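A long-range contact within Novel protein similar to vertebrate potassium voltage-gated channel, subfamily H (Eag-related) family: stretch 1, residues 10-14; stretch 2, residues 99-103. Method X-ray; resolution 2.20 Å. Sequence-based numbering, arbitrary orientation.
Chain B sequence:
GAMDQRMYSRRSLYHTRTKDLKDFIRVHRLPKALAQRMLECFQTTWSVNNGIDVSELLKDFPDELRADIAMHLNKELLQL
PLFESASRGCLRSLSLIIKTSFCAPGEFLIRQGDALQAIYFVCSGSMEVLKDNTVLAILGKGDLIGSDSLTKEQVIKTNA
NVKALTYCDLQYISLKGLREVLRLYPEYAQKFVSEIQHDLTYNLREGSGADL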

ATOM      1  N   ARG B  10     -17.228   2.419   9.387  1.00 78.74           N
ATOM      2  CA  ARG B  10     -15.954   2.675   8.717  1.00 76.06           C
ATOM      3  C   ARG B  10     -15.344   1.378   8.181  1.00 61.72           C
ATOM      4  O   ARG B  10     -15.942   0.311   8.263  1.00 59.22           O
ATOM      5  CB  ARG B  10     -14.972   3.392   9.662  1.00 72.67           C
ATOM      6  N   ARG B  11     -14.149   1.474   7.626  1.00 71.61           N
ATOM      7  CA  ARG B  11     -13.497   0.293   7.106  1.00 61.18           C
ATOM      8  C   ARG B  11     -12.964  -0.572   8.249  1.00 47.05           C
ATOM      9  O   ARG B  11     -12.798  -0.099   9.384  1.00 35.82           O
ATOM     10  CB  ARG B  11     -12.368   0.687   6.151  1.00 54.96           C
ATOM     11  N   SER B  12     -12.725  -1.845   7.942  1.00 47.02           N
ATOM     12  CA  SER B  12     -11.966  -2.733   8.811  1.00 40.62           C
ATOM     13  C   SER B  12     -10.948  -3.458   7.960  1.00 28.52           C
ATOM     14  O   SER B  12     -11.308  -4.145   7.019  1.00 35.04           O
ATOM     15  CB  SER B  12     -12.875  -3.756   9.482  1.00 41.29           C
ATOM     16  OG  SER B  12     -12.129  -4.896   9.870  1.00 34.89           O
ATOM     17  N   LEU B  13      -9.675  -3.321   8.281  1.00 27.97           N
ATOM     18  CA  LEU B  13      -8.642  -3.951   7.475  1.00 28.98           C
ATOM     19  C   LEU B  13      -8.804  -5.475   7.374  1.00 31.58           C
ATOM     20  O   LEU B  13      -8.710  -6.037   6.286  1.00 37.35           O
ATOM     21  CB  LEU B  13      -7.265  -3.600   8.023  1.00 21.21           C
ATOM     22  CG  LEU B  13      -6.888  -2.117   8.004  1.00 28.11           C
ATOM     23  CD1 LEU B  13      -5.882  -1.821   9.102  1.00 27.63           C
ATOM     24  CD2 LEU B  13      -6.330  -1.741   6.640  1.00 30.15           C
ATOM     25  N   TYR B  14      -9.027  -6.129   8.514  1.00 30.11           N
ATOM     26  CA  TYR B  14      -9.292  -7.562   8.557  1.00 31.45           C
ATOM     27  C   TYR B  14     -10.376  -7.966   7.545  1.00 36.13           C
ATOM     28  O   TYR B  14     -10.189  -8.909   6.787  1.00 27.01           O
ATOM     29  CB  TYR B  14      -9.733  -7.979   9.961  1.00 30.28           C
ATOM     30  CG  TYR B  14      -9.933  -9.472  10.128  1.00 31.48           C
ATOM     31  CD1 TYR B  14      -8.843 -10.334  10.203  1.00 36.04           C
ATOM     32  CD2 TYR B  14     -11.211 -10.020  10.217  1.00 31.29           C
ATOM     33  CE1 TYR B  14      -9.022 -11.695  10.352  1.00 40.59           C
ATOM     34  CE2 TYR B  14     -11.393 -11.371  10.373  1.00 32.96           C
ATOM     35  CZ  TYR B  14     -10.296 -12.208  10.444  1.00 40.50           C
ATOM     36  OH  TYR B  14     -10.467 -13.568  10.600  1.00 49.20           O
TER
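Stretch 2 (99-103) KTSFC

Stretch 2 is extended throughout, residues 99 to 103 forming a strand, and it crosses stretch 1 close to a right angle: the vector from CA of residue 10 to CA of residue 13 lies 82° from that joining CA of residues 100 and 102. The nearest CA pair, Ser12 CA to Ser101 CA at 4.8 Å, marks the crossing point. There stretch 1 changes character, since Ser12 (phi/psi -133/122) is the N-cap residue and Leu13 (-58/-47) already has helical torsions. The contact is small, burying 311 Å² summed over both sides.

Two hydrogen bonds connect the stretches. Leu13 N donates to Ser101 OG over 3.2 Å, with an N-H...acceptor angle of 175°, so the serine hydroxyl receives an amide at the start of the helix. Phe102 N donates to Arg11 O with a good angle of 164°, but the 3.4 Å between Phe102 N and Arg11 O makes this bond weak.

The chi1 of Ser101 is 180° (t), and both roles of its hydroxyl are consistent with that setting: OG accepts from Leu13 N and donates to its own neighbour's carbonyl, Phe102 O, at 2.9 Å. Water 1 extends this arrangement, donating to Phe102 O at 2.9 Å and accepting from Tyr14 N at 3.1 Å, and so links the strand carbonyl to the next helical amide.

Leu13 adopts chi1 -63° (m) and chi2 153° (t). Its CA-to-CB bond points sideways, yet the end of the side chain comes nearer to the strand, with Leu13 CG 3.6 Å from Ser101 OG. Tyr14 does the reverse: CA-to-CB points toward stretch 2, but with chi1 -176° (t) the ring leads away and makes no direct contact.

Phe102 has the largest covered area, 83 Å². Its CA-to-CB bond is sideways, and chi1 -67° (m) with chi2 -90° brings the ring back along stretch 1. Phe102 CD2 lies 3.0 Å from Arg11 O and Phe102 CE2 3.1 Å from Arg10 N; both polar atoms sit at the ring edge, near its plane. Arg10 CB, directed toward the strand, is 3.3 Å from Phe102 CE2. These short distances call for caution because Phe102 is poorly ordered, with high B factors. Separately, Arg10 and Arg11 are not modelled beyond CB, so nothing can be said about how the rest of either side chain meets the ring.

The flanks are looser. Thr100, chi1 59° (p), places OG1 4.5 Å from Arg10 CB, while Lys99 and Cys103 make no contact, the CA-to-CB bond of Cys103 pointing away.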

ATOM      1  N   LYS B  99      -5.355   7.221   9.261  1.00 26.76           N
ATOM      2  CA  LYS B  99      -6.317   6.188   8.883  1.00 29.55           C
ATOM      3  C   LYS B  99      -6.981   5.662  10.134  1.00 45.03           C
ATOM      4  O   LYS B  99      -6.538   5.950  11.248  1.00 35.59           O
ATOM      5  CB  LYS B  99      -5.603   5.002   8.228  1.00 33.06           C
ATOM      6  CG  LYS B  99      -4.614   5.371   7.146  1.00 29.85           C
ATOM      7  CD  LYS B  99      -5.314   5.446   5.814  1.00 27.80           C
ATOM      8  CE  LYS B  99      -4.317   5.707   4.697  1.00 34.50           C
ATOM      9  NZ  LYS B  99      -5.036   5.821   3.396  1.00 37.28           N
ATOM     10  N   THR B 100      -8.009   4.843   9.941  1.00 42.08           N
ATOM     11  CA  THR B 100      -8.751   4.259  11.040  1.00 38.69           C
ATOM     12  C   THR B 100      -9.098   2.816  10.715  1.00 37.48           C
ATOM     13  O   THR B 100      -9.152   2.423   9.541  1.00 30.33           O
ATOM     14  CB  THR B 100     -10.058   5.019  11.267  1.00 53.39           C
ATOM     15  OG1 THR B 100     -10.832   4.979  10.066  1.00 67.92           O
ATOM     16  CG2 THR B 100      -9.775   6.482  11.630  1.00 43.18           C
ATOM     17  N   SER B 101      -9.331   2.010  11.742  1.00 46.66           N
ATOM     18  CA  SER B 101      -9.770   0.641  11.510  1.00 43.10           C
ATOM     19  C   SER B 101     -10.448   0.087  12.737  1.00 46.69           C
ATOM     20  O   SER B 101     -10.014   0.351  13.859  1.00 47.64           O
ATOM     21  CB  SER B 101      -8.603  -0.272  11.105  1.00 39.72           C
ATOM     22  OG  SER B 101      -9.048  -1.614  10.892  1.00 31.35           O
ATOM     23  N   PHE B 102     -11.522  -0.665  12.510  1.00 45.32           N
ATOM     24  CA  PHE B 102     -12.173  -1.434  13.559  1.00 49.07           C
ATOM     25  C   PHE B 102     -11.290  -2.636  13.807  1.00 38.78           C
ATOM     26  O   PHE B 102     -10.529  -3.058  12.925  1.00 39.64           O
ATOM     27  CB  PHE B 102     -13.571  -1.911  13.134  1.00 68.79           C
ATOM     28  CG  PHE B 102     -14.571  -0.800  12.949  1.00 93.75           C
ATOM     29  CD1 PHE B 102     -15.356  -0.371  14.010  1.00104.78           C
ATOM     30  CD2 PHE B 102     -14.738  -0.195  11.713  1.00103.04           C
ATOM     31  CE1 PHE B 102     -16.279   0.649  13.842  1.00114.29           C
ATOM     32  CE2 PHE B 102     -15.657   0.822  11.543  1.00113.54           C
ATOM     33  CZ  PHE B 102     -16.427   1.244  12.608  1.00119.42           C
ATOM     34  N   CYS B 103     -11.390  -3.185  15.005  1.00 38.58           N
ATOM     35  CA  CYS B 103     -10.595  -4.329  15.404  1.00 35.92           C
ATOM     36  C   CYS B 103     -11.505  -5.233  16.246  1.00 37.73           C
ATOM     37  O   CYS B 103     -12.323  -4.754  17.028  1.00 43.03           O
ATOM     38  CB  CYS B 103      -9.364  -3.843  16.194  1.00 34.83           C
ATOM     39  SG  CYS B 103      -8.082  -5.088  16.451  1.00 49.65           S
TER
HETATM   40  O   HOH W   1      -9.052  -5.036  11.374  1.00 25.85           O